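Local coordinates for protein type III Pentaketide Synthase (Neurospora crassa, PDB 3EUO) that acts as a fungal type III polyketide synthase that makes pentaketides, probably by acyl transfer, at residues Gly145-Leu150 / Gly362-Pro367. Numbering follows the deposited sequence.
Sequences GGLAAL and GCAFGP
At 2.8 Å, Ala149 N to Gly145 O is the shortest polar bond within this pair of segments, and it belongs to the helical turn that holds Leu147 against Gly362, Cys363 and Ala364. Across the interface the evidence is purely van der Waals, and one methyl carries it. Leu147 CD1 approaches Cys363 N to 3.5 Å and Cys363 C to 3.6 Å. It lies over the faces of both peptide groups flanking Cys363 CA, about 3.5 Å above each plane, directly over Cys363 N in the first and a little off Cys363 C in the second. The same methyl is 3.7 Å from Gly362 C, and it meets a side chain at Ala364 CB, 3.9 Å away.

Two torsions explain this reach. With chi1 at -71°, CG lies beside the backbone N and opposite the carbonyl carbon; chi2 at -172° then extends CD1 away from CA, straight at the strand. The alternation of the strand does the rest: Cys363 directs its CB away and offers bare backbone, Gly362 has no side chain to shield its carbonyl carbon, and Ala364 presents just a methyl toward the helix. The axes come within 8.0 Å at an angle of 118°, so helix and strand run across each other and touch over a small patch, with 128 Å² buried in total.

Helix 145-162 belongs to the buried helical layer between the sheets of the layered alpha-beta-alpha-beta-alpha thiolase fold, and this patch packs it on strand 359-366 of the C-terminal half. The helix starts two residues after Cys143, seen here as 3-sulfinoalanine. Strand 359-366 pairs with strands 370-378 and 292-295; Leu147 also touches Glu372 on the former, and helix 258-277 covers the other face through Cys363 and Phe365.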
loop_
_atom_site.group_PDB
_atom_site.type_symbol
_atom_site.label_atom_id
_atom_site.label_comp_id
_atom_site.label_asym_id
_atom_site.label_seq_id
_atom_site.Cartn_x
_atom_site.Cartn_y
_atom_site.Cartn_z
ATOM N N GLY A 145 4.715 2.199 -9.980
ATOM C CA GLY A 145 4.688 2.663 -8.588
ATOM C C GLY A 145 5.303 4.021 -8.329
ATOM O O GLY A 145 4.826 4.775 -7.467
ATOM N N GLY A 146 6.366 4.332 -9.066
ATOM C CA GLY A 146 7.085 5.597 -8.912
ATOM C C GLY A 146 6.177 6.760 -9.254
ATOM O O GLY A 146 5.972 7.662 -8.440
ATOM N N LEU A 147 5.608 6.729 -10.456
ATOM C CA LEU A 147 4.668 7.781 -10.847
ATOM C C LEU A 147 3.359 7.750 -10.047
ATOM O O LEU A 147 2.762 8.803 -9.785
ATOM C CB LEU A 147 4.410 7.760 -12.358
ATOM C CG LEU A 147 5.588 8.219 -13.229
ATOM C CD1 LEU A 147 5.166 8.339 -14.690
ATOM C CD2 LEU A 147 6.211 9.534 -12.719
ATOM N N ALA A 148 2.908 6.558 -9.649
ATOM C CA ALA A 148 1.718 6.465 -8.796
ATOM C C ALA A 148 1.961 7.119 -7.431
ATOM O O ALA A 148 1.096 7.836 -6.910
ATOM C CB ALA A 148 1.257 5.009 -8.627
ATOM N N ALA A 149 3.139 6.870 -6.861
ATOM C CA ALA A 149 3.513 7.489 -5.595
ATOM C C ALA A 149 3.602 9.006 -5.738
ATOM O O ALA A 149 3.139 9.736 -4.867
ATOM C CB ALA A 149 4.836 6.907 -5.084
ATOM N N LEU A 150 4.178 9.470 -6.849
ATOM C CA LEU A 150 4.276 10.904 -7.104
ATOM C C LEU A 150 2.899 11.586 -7.165
ATOM O O LEU A 150 2.711 12.651 -6.579
ATOM C CB LEU A 150 5.066 11.190 -8.393
ATOM C CG LEU A 150 5.386 12.664 -8.665
ATOM C CD1 LEU A 150 6.338 13.252 -7.615
ATOM C CD2 LEU A 150 5.943 12.836 -10.071
ATOM N N GLY A 362 6.369 12.554 -18.133
ATOM C CA GLY A 362 6.736 11.323 -17.442
ATOM C C GLY A 362 5.708 10.261 -17.786
ATOM O O GLY A 362 4.524 10.564 -17.876
ATOM N N CYS A 363 6.161 9.029 -18.003
ATOM C CA CYS A 363 5.252 7.942 -18.360
ATOM C C CYS A 363 5.753 6.599 -17.828
ATOM O O CYS A 363 6.952 6.308 -17.877
ATOM C CB CYS A 363 5.063 7.890 -19.877
ATOM S SG CYS A 363 3.831 6.693 -20.437
ATOM N N ALA A 364 4.823 5.793 -17.314
ATOM C CA ALA A 364 5.126 4.469 -16.781
ATOM C C ALA A 364 3.889 3.579 -16.888
ATOM O O ALA A 364 2.762 4.065 -16.793
ATOM C CB ALA A 364 5.578 4.563 -15.321
ATOM N N PHE A 365 4.107 2.284 -17.108
ATOM C CA PHE A 365 3.026 1.293 -17.098
ATOM C C PHE A 365 3.380 0.209 -16.103
ATOM O O PHE A 365 4.568 -0.076 -15.883
ATOM C CB PHE A 365 2.845 0.627 -18.473
ATOM C CG PHE A 365 2.808 1.586 -19.628
ATOM C CD1 PHE A 365 1.602 2.142 -20.050
ATOM C CD2 PHE A 365 3.971 1.919 -20.308
ATOM C CE1 PHE A 365 1.565 3.031 -21.124
ATOM C CE2 PHE A 365 3.949 2.813 -21.383
ATOM C CZ PHE A 365 2.739 3.367 -21.789
ATOM N N GLY A 366 2.352 -0.417 -15.535
ATOM C CA GLY A 366 2.529 -1.581 -14.662
ATOM C C GLY A 366 1.266 -2.431 -14.598
ATOM O O GLY A 366 0.290 -2.152 -15.310
ATOM N N PRO A 367 1.276 -3.484 -13.755
ATOM C CA PRO A 367 0.103 -4.342 -13.558
ATOM C C PRO A 367 -1.208 -3.561 -13.436
ATOM O O PRO A 367 -1.283 -2.561 -12.705
ATOM C CB PRO A 367 0.433 -5.076 -12.256
ATOM C CG PRO A 367 1.916 -5.214 -12.287
ATOM C CD PRO A 367 2.428 -3.945 -12.953
#